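Local coordinates for APL1 (PDB 3O6N), which probably acts in a heterodimeric complex with the leucine-rich repeat protein LRIM1 that regulates complement-like immunity in the mosquito Anopheles gambiae, at residues G249-D254 with L274-I279; A90-I95 with Q114-L119; F102-Y107 with R126-S131. All coordinates share one frame; numbering follows the deposited sequence.

Contact 1: residues G249-D254 with L274-I279; sequences GLVEVD and LERLYI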
ATOM      1  N   GLY A 249     -17.515   0.547  -6.168  1.00 20.36           N
ATOM      2  CA  GLY A 249     -17.298  -0.699  -5.455  1.00 16.53           C
ATOM      3  C   GLY A 249     -16.481  -0.597  -4.175  1.00 15.12           C
ATOM      4  O   GLY A 249     -16.221  -1.608  -3.526  1.00 15.37           O
ATOM      5  N   LEU A 250     -16.074   0.614  -3.803  1.00 13.19           N
ATOM      6  CA  LEU A 250     -15.207   0.787  -2.639  1.00 16.54           C
ATOM      7  C   LEU A 250     -15.816   0.222  -1.360  1.00 16.68           C
ATOM      8  O   LEU A 250     -16.996   0.424  -1.080  1.00 14.17           O
ATOM      9  CB  LEU A 250     -14.857   2.260  -2.431  1.00 13.55           C
ATOM     10  CG  LEU A 250     -13.746   2.851  -3.293  1.00 15.39           C
ATOM     11  CD1 LEU A 250     -13.650   4.358  -3.064  1.00 16.72           C
ATOM     12  CD2 LEU A 250     -12.417   2.164  -2.978  1.00 13.45           C
ATOM     13  N   VAL A 251     -14.999  -0.486  -0.590  1.00 14.20           N
ATOM     14  CA  VAL A 251     -15.402  -0.966   0.729  1.00 17.27           C
ATOM     15  C   VAL A 251     -14.689  -0.170   1.816  1.00 18.69           C
ATOM     16  O   VAL A 251     -15.262   0.113   2.870  1.00 18.68           O
ATOM     17  CB  VAL A 251     -15.116  -2.465   0.904  1.00 17.22           C
ATOM     18  CG1 VAL A 251     -15.290  -2.887   2.366  1.00 16.45           C
ATOM     19  CG2 VAL A 251     -16.025  -3.279  -0.008  1.00 17.50           C
ATOM     20  N   GLU A 252     -13.440   0.195   1.551  1.00 15.46           N
ATOM     21  CA  GLU A 252     -12.674   1.033   2.468  1.00 14.78           C
ATOM     22  C   GLU A 252     -11.881   2.094   1.718  1.00 18.76           C
ATOM     23  O   GLU A 252     -11.215   1.798   0.720  1.00 15.86           O
ATOM     24  CB  GLU A 252     -11.714   0.185   3.315  1.00 14.76           C
ATOM     25  CG  GLU A 252     -10.625   1.011   3.996  1.00 16.34           C
ATOM     26  CD  GLU A 252      -9.709   0.190   4.890  1.00 24.67           C
ATOM     27  OE1 GLU A 252     -10.089  -0.930   5.283  1.00 25.75           O
ATOM     28  OE2 GLU A 252      -8.604   0.674   5.198  1.00 25.16           O
ATOM     29  N   VAL A 253     -11.959   3.334   2.191  1.00 14.20           N
ATOM     30  CA  VAL A 253     -11.074   4.376   1.689  1.00 11.85           C
ATOM     31  C   VAL A 253     -10.504   5.173   2.855  1.00 14.09           C
ATOM     32  O   VAL A 253     -11.232   5.562   3.779  1.00 17.34           O
ATOM     33  CB  VAL A 253     -11.773   5.302   0.658  1.00 19.31           C
ATOM     34  CG1 VAL A 253     -12.955   6.019   1.293  1.00 24.84           C
ATOM     35  CG2 VAL A 253     -10.779   6.299   0.084  1.00 18.74           C
ATOM     36  N   ASP A 254      -9.192   5.377   2.838  1.00 13.46           N
ATOM     37  CA  ASP A 254      -8.541   6.143   3.893  1.00 14.65           C
ATOM     38  C   ASP A 254      -8.045   7.463   3.322  1.00 16.95           C
ATOM     39  O   ASP A 254      -7.133   7.490   2.492  1.00 14.61           O
ATOM     40  CB  ASP A 254      -7.384   5.347   4.514  1.00 13.16           C
ATOM     41  CG  ASP A 254      -6.850   5.982   5.790  1.00 16.76           C
ATOM     42  OD1 ASP A 254      -7.129   7.173   6.030  1.00 15.51           O
ATOM     43  OD2 ASP A 254      -6.144   5.287   6.552  1.00 16.86           O
ATOM     44  N   LEU A 274     -19.694   0.692   0.516  1.00 16.40           N
ATOM     45  CA  LEU A 274     -18.680   1.333   1.348  1.00 15.73           C
ATOM     46  C   LEU A 274     -18.950   1.082   2.834  1.00 17.86           C
ATOM     47  O   LEU A 274     -20.033   1.385   3.330  1.00 15.29           O
ATOM     48  CB  LEU A 274     -18.637   2.836   1.065  1.00 17.02           C
ATOM     49  CG  LEU A 274     -17.595   3.629   1.850  1.00 20.96           C
ATOM     50  CD1 LEU A 274     -16.185   3.187   1.476  1.00 16.14           C
ATOM     51  CD2 LEU A 274     -17.783   5.120   1.601  1.00 20.75           C
ATOM     52  N   GLU A 275     -17.965   0.527   3.539  1.00 16.71           N
ATOM     53  CA  GLU A 275     -18.126   0.204   4.960  1.00 19.90           C
ATOM     54  C   GLU A 275     -17.236   1.031   5.885  1.00 18.10           C
ATOM     55  O   GLU A 275     -17.618   1.326   7.020  1.00 20.07           O
ATOM     56  CB  GLU A 275     -17.870  -1.285   5.215  1.00 22.27           C
ATOM     57  CG  GLU A 275     -18.884  -2.223   4.578  1.00 28.94           C
ATOM     58  CD  GLU A 275     -18.691  -3.670   5.003  1.00 36.59           C
ATOM     59  OE1 GLU A 275     -17.912  -3.920   5.949  1.00 32.66           O
ATOM     60  OE2 GLU A 275     -19.318  -4.558   4.390  1.00 41.63           O
ATOM     61  N   ARG A 276     -16.055   1.402   5.402  1.00 15.74           N
ATOM     62  CA  ARG A 276     -15.077   2.090   6.242  1.00 15.85           C
ATOM     63  C   ARG A 276     -14.532   3.353   5.574  1.00 15.68           C
ATOM     64  O   ARG A 276     -13.969   3.305   4.478  1.00 16.30           O
ATOM     65  CB  ARG A 276     -13.936   1.133   6.626  1.00 17.21           C
ATOM     66  CG  ARG A 276     -14.423  -0.156   7.286  1.00 17.66           C
ATOM     67  CD  ARG A 276     -13.272  -1.080   7.702  1.00 19.81           C
ATOM     68  NE  ARG A 276     -12.500  -1.566   6.560  1.00 18.38           N
ATOM     69  CZ  ARG A 276     -12.808  -2.642   5.841  1.00 23.87           C
ATOM     70  NH1 ARG A 276     -13.887  -3.357   6.134  1.00 22.38           N
ATOM     71  NH2 ARG A 276     -12.037  -3.006   4.823  1.00 21.96           N
ATOM     72  N   LEU A 277     -14.715   4.482   6.250  1.00 14.32           N
ATOM     73  CA  LEU A 277     -14.312   5.778   5.727  1.00 10.65           C
ATOM     74  C   LEU A 277     -13.484   6.509   6.770  1.00 16.46           C
ATOM     75  O   LEU A 277     -14.009   6.941   7.799  1.00 15.40           O
ATOM     76  CB  LEU A 277     -15.556   6.601   5.369  1.00 13.09           C
ATOM     77  CG  LEU A 277     -15.388   8.039   4.863  1.00 14.95           C
ATOM     78  CD1 LEU A 277     -14.505   8.090   3.624  1.00 15.75           C
ATOM     79  CD2 LEU A 277     -16.755   8.660   4.565  1.00 16.52           C
ATOM     80  N   TYR A 278     -12.187   6.636   6.508  1.00 13.57           N
ATOM     81  CA  TYR A 278     -11.286   7.300   7.440  1.00 12.07           C
ATOM     82  C   TYR A 278     -10.927   8.688   6.934  1.00 16.34           C
ATOM     83  O   TYR A 278     -10.452   8.840   5.809  1.00 17.22           O
ATOM     84  CB  TYR A 278     -10.022   6.460   7.662  1.00 12.68           C
ATOM     85  CG  TYR A 278     -10.292   5.047   8.125  1.00 19.20           C
ATOM     86  CD1 TYR A 278     -10.523   4.761   9.471  1.00 19.76           C
ATOM     87  CD2 TYR A 278     -10.300   3.989   7.222  1.00 21.67           C
ATOM     88  CE1 TYR A 278     -10.759   3.459   9.898  1.00 19.41           C
ATOM     89  CE2 TYR A 278     -10.540   2.690   7.642  1.00 21.27           C
ATOM     90  CZ  TYR A 278     -10.767   2.432   8.976  1.00 18.63           C
ATOM     91  OH  TYR A 278     -11.004   1.139   9.382  1.00 21.53           O
ATOM     92  N   ILE A 279     -11.181   9.702   7.760  1.00 14.39           N
ATOM     93  CA  ILE A 279     -10.896  11.077   7.379  1.00 14.12           C
ATOM     94  C   ILE A 279     -10.276  11.854   8.544  1.00 13.88           C
ATOM     95  O   ILE A 279     -10.526  13.050   8.705  1.00 17.12           O
ATOM     96  CB  ILE A 279     -12.190  11.819   6.918  1.00 15.21           C
ATOM     97  CG1 ILE A 279     -13.211  10.825   6.357  1.00 16.22           C
ATOM     98  CG2 ILE A 279     -11.855  12.885   5.889  1.00 14.53           C
ATOM     99  CD1 ILE A 279     -14.425  11.482   5.712  1.00 19.72           C
TER
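On the parallel beta ladder of a leucine-rich repeat solenoid, the guanidinium of Arg276 presents its edge to the carboxylate of Glu252, and the two planes stand 88° apart. NE and NH2 both close on one oxygen, OE1 of Glu252, with Arg276 NE at 2.8 Å from it. OE1 lies almost in the guanidinium plane; it receives NH2 on its anti lone pair, whereas NE approaches it from above the carboxylate plane. The second oxygen, Glu252 OE2, sits 3.7 Å from CE2 of the Tyr278 ring and has a long, weak ion pair with Lys232. These side chains share one face of the ladder, where strand 252-254 runs beside strand 276-278 at 3° between their axes. Tyr278 N donates to Val253 O and Val253 N to Arg276 O. Ahead of the ladder, Val251 O takes two donors, Glu275 N at 2.8 Å and Arg276 N at 2.9 Å. Just before the strands, CD1 of Leu274 lies by Leu250 CB. The other face carries Val253 and Leu277, and Leu277 reaches Leu300 of the next strand. Val253 CG1, placed between backbone N and carbonyl carbon (chi1 61°), presses tightly on Leu277 CD1 at 3.5 Å.

Contact 2: residues A90-I95 with Q114-L119; sequences AYAHTI and QNVPLL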
ATOM      1  N   ALA A  90      22.498 -15.698 -18.695  1.00 27.57           N
ATOM      2  CA  ALA A  90      22.580 -16.091 -20.100  1.00 33.28           C
ATOM      3  C   ALA A  90      21.841 -17.403 -20.376  1.00 33.57           C
ATOM      4  O   ALA A  90      21.141 -17.529 -21.382  1.00 33.11           O
ATOM      5  CB  ALA A  90      24.039 -16.198 -20.536  1.00 31.68           C
ATOM      6  N   TYR A  91      21.995 -18.373 -19.478  1.00 35.13           N
ATOM      7  CA  TYR A  91      21.339 -19.672 -19.622  1.00 38.49           C
ATOM      8  C   TYR A  91      20.170 -19.831 -18.652  1.00 40.57           C
ATOM      9  O   TYR A  91      19.990 -20.894 -18.061  1.00 42.75           O
ATOM     10  CB  TYR A  91      22.342 -20.806 -19.388  1.00 44.69           C
ATOM     11  CG  TYR A  91      23.436 -20.903 -20.428  1.00 51.83           C
ATOM     12  CD1 TYR A  91      23.350 -21.818 -21.469  1.00 57.15           C
ATOM     13  CD2 TYR A  91      24.556 -20.084 -20.366  1.00 55.00           C
ATOM     14  CE1 TYR A  91      24.349 -21.913 -22.422  1.00 60.60           C
ATOM     15  CE2 TYR A  91      25.559 -20.171 -21.314  1.00 59.26           C
ATOM     16  CZ  TYR A  91      25.451 -21.089 -22.339  1.00 61.99           C
ATOM     17  OH  TYR A  91      26.446 -21.180 -23.285  1.00 64.60           O
ATOM     18  N   ALA A  92      19.374 -18.779 -18.492  1.00 33.95           N
ATOM     19  CA  ALA A  92      18.294 -18.799 -17.513  1.00 32.61           C
ATOM     20  C   ALA A  92      16.927 -19.003 -18.160  1.00 30.44           C
ATOM     21  O   ALA A  92      15.901 -18.676 -17.569  1.00 27.15           O
ATOM     22  CB  ALA A  92      18.306 -17.515 -16.695  1.00 27.17           C
ATOM     23  N   HIS A  93      16.925 -19.563 -19.367  1.00 29.75           N
ATOM     24  CA  HIS A  93      15.714 -19.683 -20.183  1.00 35.02           C
ATOM     25  C   HIS A  93      14.530 -20.383 -19.507  1.00 30.13           C
ATOM     26  O   HIS A  93      13.382 -20.181 -19.899  1.00 31.17           O
ATOM     27  CB  HIS A  93      16.033 -20.385 -21.508  1.00 47.15           C
ATOM     28  CG  HIS A  93      17.040 -19.662 -22.347  1.00 60.96           C
ATOM     29  ND1 HIS A  93      16.739 -18.514 -23.047  1.00 67.24           N
ATOM     30  CD2 HIS A  93      18.344 -19.927 -22.601  1.00 66.42           C
ATOM     31  CE1 HIS A  93      17.813 -18.100 -23.695  1.00 69.00           C
ATOM     32  NE2 HIS A  93      18.801 -18.940 -23.441  1.00 69.39           N
ATOM     33  N   THR A  94      14.805 -21.205 -18.502  1.00 27.49           N
ATOM     34  CA  THR A  94      13.748 -21.977 -17.855  1.00 25.87           C
ATOM     35  C   THR A  94      13.203 -21.322 -16.580  1.00 28.67           C
ATOM     36  O   THR A  94      12.213 -21.789 -16.016  1.00 28.45           O
ATOM     37  CB  THR A  94      14.219 -23.405 -17.515  1.00 26.90           C
ATOM     38  OG1 THR A  94      15.348 -23.340 -16.637  1.00 28.04           O
ATOM     39  CG2 THR A  94      14.602 -24.165 -18.784  1.00 28.78           C
ATOM     40  N   ILE A  95      13.843 -20.250 -16.120  1.00 25.47           N
ATOM     41  CA  ILE A  95      13.435 -19.617 -14.863  1.00 23.85           C
ATOM     42  C   ILE A  95      12.051 -18.970 -14.949  1.00 26.76           C
ATOM     43  O   ILE A  95      11.752 -18.230 -15.886  1.00 27.76           O
ATOM     44  CB  ILE A  95      14.486 -18.601 -14.354  1.00 21.35           C
ATOM     45  CG1 ILE A  95      15.761 -19.339 -13.937  1.00 25.12           C
ATOM     46  CG2 ILE A  95      13.939 -17.801 -13.166  1.00 21.12           C
ATOM     47  CD1 ILE A  95      16.877 -18.438 -13.471  1.00 24.35           C
ATOM     48  N   GLN A 114      17.038 -10.599 -20.691  1.00 25.01           N
ATOM     49  CA  GLN A 114      16.843 -10.805 -22.122  1.00 28.85           C
ATOM     50  C   GLN A 114      16.531 -12.263 -22.438  1.00 33.13           C
ATOM     51  O   GLN A 114      15.873 -12.563 -23.434  1.00 38.30           O
ATOM     52  CB  GLN A 114      18.087 -10.362 -22.895  1.00 36.03           C
ATOM     53  CG  GLN A 114      17.916 -10.373 -24.406  1.00 48.62           C
ATOM     54  CD  GLN A 114      19.203 -10.050 -25.138  1.00 56.54           C
ATOM     55  OE1 GLN A 114      20.298 -10.271 -24.619  1.00 58.73           O
ATOM     56  NE2 GLN A 114      19.079  -9.522 -26.351  1.00 61.41           N
ATOM     57  N   ASN A 115      17.001 -13.166 -21.583  1.00 29.88           N
ATOM     58  CA  ASN A 115      16.824 -14.597 -21.809  1.00 33.07           C
ATOM     59  C   ASN A 115      16.016 -15.317 -20.728  1.00 29.81           C
ATOM     60  O   ASN A 115      16.298 -16.476 -20.414  1.00 29.49           O
ATOM     61  CB  ASN A 115      18.184 -15.281 -21.977  1.00 38.37           C
ATOM     62  CG  ASN A 115      18.895 -14.851 -23.242  1.00 47.62           C
ATOM     63  OD1 ASN A 115      18.271 -14.364 -24.186  1.00 49.59           O
ATOM     64  ND2 ASN A 115      20.209 -15.041 -23.273  1.00 55.06           N
ATOM     65  N   VAL A 116      15.026 -14.632 -20.160  1.00 25.68           N
ATOM     66  CA  VAL A 116      14.095 -15.261 -19.224  1.00 25.36           C
ATOM     67  C   VAL A 116      12.647 -15.065 -19.675  1.00 23.22           C
ATOM     68  O   VAL A 116      11.854 -14.415 -18.989  1.00 21.00           O
ATOM     69  CB  VAL A 116      14.259 -14.717 -17.783  1.00 27.35           C
ATOM     70  CG1 VAL A 116      15.555 -15.220 -17.168  1.00 30.99           C
ATOM     71  CG2 VAL A 116      14.204 -13.196 -17.774  1.00 28.33           C
ATOM     72  N   PRO A 117      12.294 -15.640 -20.834  1.00 24.55           N
ATOM     73  CA  PRO A 117      10.969 -15.421 -21.426  1.00 22.97           C
ATOM     74  C   PRO A 117       9.809 -15.950 -20.586  1.00 24.78           C
ATOM     75  O   PRO A 117       8.678 -15.492 -20.762  1.00 26.53           O
ATOM     76  CB  PRO A 117      11.051 -16.186 -22.757  1.00 23.41           C
ATOM     77  CG  PRO A 117      12.128 -17.210 -22.539  1.00 25.30           C
ATOM     78  CD  PRO A 117      13.130 -16.530 -21.663  1.00 22.13           C
ATOM     79  N   LEU A 118      10.078 -16.889 -19.686  1.00 24.73           N
ATOM     80  CA  LEU A 118       9.014 -17.513 -18.905  1.00 21.14           C
ATOM     81  C   LEU A 118       8.822 -16.865 -17.535  1.00 21.65           C
ATOM     82  O   LEU A 118       8.062 -17.367 -16.715  1.00 21.77           O
ATOM     83  CB  LEU A 118       9.289 -19.010 -18.724  1.00 23.94           C
ATOM     84  CG  LEU A 118       9.456 -19.849 -19.994  1.00 30.00           C
ATOM     85  CD1 LEU A 118       9.668 -21.316 -19.635  1.00 31.09           C
ATOM     86  CD2 LEU A 118       8.251 -19.682 -20.906  1.00 34.94           C
ATOM     87  N   LEU A 119       9.519 -15.762 -17.288  1.00 19.82           N
ATOM     88  CA  LEU A 119       9.481 -15.101 -15.987  1.00 17.93           C
ATOM     89  C   LEU A 119       8.069 -14.643 -15.630  1.00 18.23           C
ATOM     90  O   LEU A 119       7.440 -13.910 -16.392  1.00 20.69           O
ATOM     91  CB  LEU A 119      10.426 -13.897 -15.982  1.00 18.75           C
ATOM     92  CG  LEU A 119      10.673 -13.234 -14.625  1.00 20.40           C
ATOM     93  CD1 LEU A 119      11.324 -14.215 -13.672  1.00 26.84           C
ATOM     94  CD2 LEU A 119      11.533 -11.991 -14.789  1.00 22.17           C
TER
HETATM   95  O   HOH W   1      12.448 -17.892 -18.543  1.00 24.97           O
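Asn115 against His93 and Ala90, with a water bridge further along, makes this a lateral contact between two irregular loops of successive turns of the leucine-rich repeat solenoid. Each loop ends in a type I beta turn, Ala92 to Ile95 in one and Val116 to Leu119 in the other, so the same bend recurs one repeat later.

The imidazole of His93 and the side chain of Asn115 lie side by side and point the same way, ring and amide planes 32° apart. CE1 of His93 comes within 3.3 Å of Asn115 CB, while Pro117 CD approaches the ring at its edge. With CG anti to its carbonyl carbon (chi1 -67°), Asn115 carries its amide past the histidine to Ala90. There ND2 donates to Ala90 O at 3.3 Å, in the carbonyl plane on a lone pair, although the bond is bent to 143° at the hydrogen and the acceptor is tilted from the amide plane. The backbone oxygen of Asn115 receives a CA-H...O contact from His93.

At the other end the two turns are joined through one water. It donates to His93 O and Ile95 O and accepts from Leu118 N, each at 2.8 Å, and thus serves two carbonyls of residues 90-95 and one N-H of residues 114-119. The side chain of Leu118 lies over this bridge, its CD1 3.9 Å from His93 O.

On the inner side Ala92 CB meets Val116 CG1 at 3.6 Å, and the looser pair Ile95 and Leu119 continues this apolar row. Ala92 and Ile95 also rest on Leu65 of helix 63-67, whereas Val116 and Leu119 reach Thr140 in the following repeat; strands 97-99 and 121-123 begin just beyond the two turns.

Contact 3: residues F102-Y107 with R126-S131; sequences FNAIRY and RNDLSS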
ATOM      1  N   PHE A 102      16.410  -8.206  -0.691  1.00 20.07           N
ATOM      2  CA  PHE A 102      17.229  -8.154   0.512  1.00 19.27           C
ATOM      3  C   PHE A 102      18.713  -8.333   0.199  1.00 21.52           C
ATOM      4  O   PHE A 102      19.415  -9.105   0.847  1.00 21.08           O
ATOM      5  CB  PHE A 102      16.726  -9.184   1.521  1.00 19.18           C
ATOM      6  CG  PHE A 102      15.223  -9.215   1.636  1.00 24.81           C
ATOM      7  CD1 PHE A 102      14.554  -8.264   2.383  1.00 28.13           C
ATOM      8  CD2 PHE A 102      14.482 -10.175   0.965  1.00 29.72           C
ATOM      9  CE1 PHE A 102      13.170  -8.278   2.478  1.00 30.85           C
ATOM     10  CE2 PHE A 102      13.100 -10.196   1.053  1.00 32.40           C
ATOM     11  CZ  PHE A 102      12.443  -9.245   1.813  1.00 28.80           C
ATOM     12  N   ASN A 103      19.175  -7.603  -0.808  1.00 16.12           N
ATOM     13  CA  ASN A 103      20.589  -7.554  -1.138  1.00 15.18           C
ATOM     14  C   ASN A 103      21.081  -6.112  -1.149  1.00 16.81           C
ATOM     15  O   ASN A 103      20.518  -5.261  -0.461  1.00 17.16           O
ATOM     16  CB  ASN A 103      20.861  -8.256  -2.470  1.00 17.04           C
ATOM     17  CG  ASN A 103      20.689  -9.760  -2.369  1.00 18.31           C
ATOM     18  OD1 ASN A 103      21.413 -10.424  -1.629  1.00 20.31           O
ATOM     19  ND2 ASN A 103      19.727 -10.302  -3.105  1.00 18.57           N
ATOM     20  N   ALA A 104      22.139  -5.842  -1.902  1.00 16.45           N
ATOM     21  CA  ALA A 104      22.654  -4.484  -2.021  1.00 17.97           C
ATOM     22  C   ALA A 104      22.980  -4.175  -3.480  1.00 17.63           C
ATOM     23  O   ALA A 104      23.993  -3.547  -3.787  1.00 19.94           O
ATOM     24  CB  ALA A 104      23.881  -4.288  -1.130  1.00 15.53           C
ATOM     25  N   ILE A 105      22.096  -4.609  -4.374  1.00 16.20           N
ATOM     26  CA  ILE A 105      22.341  -4.498  -5.812  1.00 16.27           C
ATOM     27  C   ILE A 105      22.146  -3.065  -6.276  1.00 14.12           C
ATOM     28  O   ILE A 105      21.086  -2.477  -6.070  1.00 19.53           O
ATOM     29  CB  ILE A 105      21.423  -5.438  -6.608  1.00 19.08           C
ATOM     30  CG1 ILE A 105      21.686  -6.891  -6.198  1.00 18.60           C
ATOM     31  CG2 ILE A 105      21.632  -5.249  -8.116  1.00 16.80           C
ATOM     32  CD1 ILE A 105      20.592  -7.852  -6.603  1.00 19.99           C
ATOM     33  N   ARG A 106      23.177  -2.506  -6.901  1.00 15.94           N
ATOM     34  CA  ARG A 106      23.176  -1.097  -7.273  1.00 18.10           C
ATOM     35  C   ARG A 106      22.604  -0.836  -8.664  1.00 23.48           C
ATOM     36  O   ARG A 106      22.066   0.239  -8.926  1.00 24.63           O
ATOM     37  CB  ARG A 106      24.591  -0.521  -7.177  1.00 20.27           C
ATOM     38  CG  ARG A 106      25.256  -0.734  -5.823  1.00 23.47           C
ATOM     39  CD  ARG A 106      26.472   0.167  -5.650  1.00 22.56           C
ATOM     40  NE  ARG A 106      26.100   1.580  -5.643  1.00 20.16           N
ATOM     41  CZ  ARG A 106      25.651   2.227  -4.573  1.00 24.82           C
ATOM     42  NH1 ARG A 106      25.514   1.585  -3.421  1.00 19.69           N
ATOM     43  NH2 ARG A 106      25.334   3.513  -4.655  1.00 22.15           N
ATOM     44  N   TYR A 107      22.736  -1.806  -9.561  1.00 20.13           N
ATOM     45  CA  TYR A 107      22.189  -1.648 -10.903  1.00 21.54           C
ATOM     46  C   TYR A 107      21.894  -2.986 -11.572  1.00 21.93           C
ATOM     47  O   TYR A 107      22.467  -4.017 -11.216  1.00 20.82           O
ATOM     48  CB  TYR A 107      23.135  -0.821 -11.778  1.00 23.14           C
ATOM     49  CG  TYR A 107      24.400  -1.550 -12.153  1.00 30.93           C
ATOM     50  CD1 TYR A 107      24.515  -2.194 -13.379  1.00 35.22           C
ATOM     51  CD2 TYR A 107      25.478  -1.603 -11.281  1.00 39.02           C
ATOM     52  CE1 TYR A 107      25.671  -2.867 -13.729  1.00 40.72           C
ATOM     53  CE2 TYR A 107      26.640  -2.274 -11.622  1.00 41.68           C
ATOM     54  CZ  TYR A 107      26.730  -2.905 -12.846  1.00 43.89           C
ATOM     55  OH  TYR A 107      27.882  -3.574 -13.190  1.00 45.03           O
ATOM     56  N   ARG A 126      14.136  -4.244  -1.471  1.00 17.61           N
ATOM     57  CA  ARG A 126      15.280  -3.908  -0.617  1.00 17.68           C
ATOM     58  C   ARG A 126      16.641  -4.093  -1.293  1.00 19.07           C
ATOM     59  O   ARG A 126      17.383  -5.030  -0.988  1.00 18.55           O
ATOM     60  CB  ARG A 126      15.232  -4.675   0.709  1.00 20.15           C
ATOM     61  CG  ARG A 126      16.036  -4.002   1.814  1.00 28.99           C
ATOM     62  CD  ARG A 126      16.047  -4.810   3.107  1.00 25.41           C
ATOM     63  NE  ARG A 126      14.706  -5.020   3.646  1.00 17.39           N
ATOM     64  CZ  ARG A 126      14.461  -5.509   4.857  1.00 20.88           C
ATOM     65  NH1 ARG A 126      15.469  -5.835   5.655  1.00 18.01           N
ATOM     66  NH2 ARG A 126      13.212  -5.673   5.272  1.00 21.93           N
ATOM     67  N   ASN A 127      16.959  -3.179  -2.202  1.00 13.81           N
ATOM     68  CA  ASN A 127      18.255  -3.147  -2.863  1.00 15.90           C
ATOM     69  C   ASN A 127      18.706  -1.699  -3.023  1.00 17.89           C
ATOM     70  O   ASN A 127      18.236  -0.824  -2.298  1.00 19.01           O
ATOM     71  CB  ASN A 127      18.204  -3.872  -4.214  1.00 16.88           C
ATOM     72  CG  ASN A 127      18.399  -5.378  -4.080  1.00 17.05           C
ATOM     73  OD1 ASN A 127      19.495  -5.841  -3.784  1.00 15.59           O
ATOM     74  ND2 ASN A 127      17.335  -6.145  -4.304  1.00 16.95           N
ATOM     75  N   ASP A 128      19.616  -1.448  -3.959  1.00 16.39           N
ATOM     76  CA  ASP A 128      20.170  -0.108  -4.145  1.00 15.94           C
ATOM     77  C   ASP A 128      19.892   0.459  -5.533  1.00 17.48           C
ATOM     78  O   ASP A 128      20.668   1.268  -6.043  1.00 18.50           O
ATOM     79  CB  ASP A 128      21.684  -0.109  -3.904  1.00 14.84           C
ATOM     80  CG  ASP A 128      22.044  -0.156  -2.434  1.00 20.51           C
ATOM     81  OD1 ASP A 128      21.787   0.844  -1.734  1.00 21.48           O
ATOM     82  OD2 ASP A 128      22.603  -1.184  -1.982  1.00 20.54           O
ATOM     83  N   LEU A 129      18.788   0.046  -6.145  1.00 18.07           N
ATOM     84  CA  LEU A 129      18.493   0.462  -7.518  1.00 16.31           C
ATOM     85  C   LEU A 129      18.049   1.921  -7.568  1.00 16.22           C
ATOM     86  O   LEU A 129      17.185   2.341  -6.800  1.00 17.61           O
ATOM     87  CB  LEU A 129      17.413  -0.435  -8.128  1.00 15.75           C
ATOM     88  CG  LEU A 129      17.730  -1.931  -8.210  1.00 15.96           C
ATOM     89  CD1 LEU A 129      16.499  -2.703  -8.668  1.00 19.19           C
ATOM     90  CD2 LEU A 129      18.915  -2.197  -9.135  1.00 15.47           C
ATOM     91  N   SER A 130      18.640   2.694  -8.475  0.55 16.58           N
ATOM     92  CA  SER A 130      18.284   4.105  -8.610  0.55 17.05           C
ATOM     93  C   SER A 130      17.610   4.411  -9.944  0.55 17.89           C
ATOM     94  O   SER A 130      17.029   5.481 -10.123  0.55 16.83           O
ATOM     95  CB  SER A 130      19.513   4.996  -8.418  0.55 19.90           C
ATOM     96  OG  SER A 130      20.543   4.640  -9.319  0.55 18.24           O
ATOM     97  N   SER A 131      17.693   3.470 -10.878  1.00 17.19           N
ATOM     98  CA  SER A 131      16.991   3.599 -12.150  1.00 19.19           C
ATOM     99  C   SER A 131      16.851   2.246 -12.822  1.00 19.45           C
ATOM    100  O   SER A 131      17.496   1.273 -12.423  1.00 18.17           O
ATOM    101  CB  SER A 131      17.698   4.590 -13.081  1.00 22.32           C
ATOM    102  OG  SER A 131      18.939   4.083 -13.535  1.00 26.29           O
TER
HETATM  103  O   HOH W   2      20.434   1.576 -10.470  1.00 18.12           O
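Asn127 reaches across to the backbone of Ile105 through its side-chain amide, and that bond is the straightest of the contact: Ile105 N donates to Asn127 OD1 at 2.9 Å, with 169° at the hydrogen. CG of Asn127 is anti to its carbonyl carbon (chi1 -84°), and the amide runs alongside the Ile105 side chain, pointing the same way. The nitrogen end of the amide is also used, since ND2 donates to Met100 O and Leu124 O. This is the asparagine ladder of the leucine-rich repeat fold, in which an inward-turned Asn ties the loop after one strand to the backbone of adjacent turns. Asn103 does the same one turn earlier: its OD1 accepts from the backbone N of Leu79 and Ile81, and its ND2 donates to Leu76 O and Met100 O.

Backbone groups supply the other direct bonds. Asp128 N donates to Ile105 O at 2.8 Å, and Asn103 N makes a weak bond to Arg126 O at 3.1 Å. Beyond them a water donates to Arg106 O at 2.6 Å and accepts from Ser130 N, extending the pairing past the reach of direct bonds. Leu129 N turns to Asn151 OD1 of the next turn, while Leu129 CD2 packs against Ile105 CG2.

At the outer side Phe102 directs its ring edge at the guanidinium of Arg126, CD1 lying over one face of it and 3.5 Å from NE, with the planes 75° apart. Arg106 NH1 and Asp128 OD1 are 4.2 Å apart, opposite charges without a bond. The turns are thus joined here mainly by backbone bonds and by the buried Asn127 amide, bonded at both ends to backbone groups, consistent with a fixed register between turns; the Arg106 and Asp128 charges probably add only a long-range attraction.

How the contacts relate
All three contacts join neighbouring turns of one leucine-rich repeat solenoid, at different places on its circumference. Contacts 2 and 3 alternate along the chain: residues 90-95 precede strand 97-99 and the loop residues 102-107 follow it, while 114-119 and 126-131 stand likewise on the two sides of strand 121-123. They therefore link the same two turns before and after their parallel strands, with centres about 21 Å apart. Contact 1 comes later in the chain, on the strands themselves at 252-254 and 276-278, beyond the chain's centre; its centre is about 42 Å from that of contact 2 and 35 Å from that of contact 3. Turn-to-turn bonding thus recurs along the length of the domain.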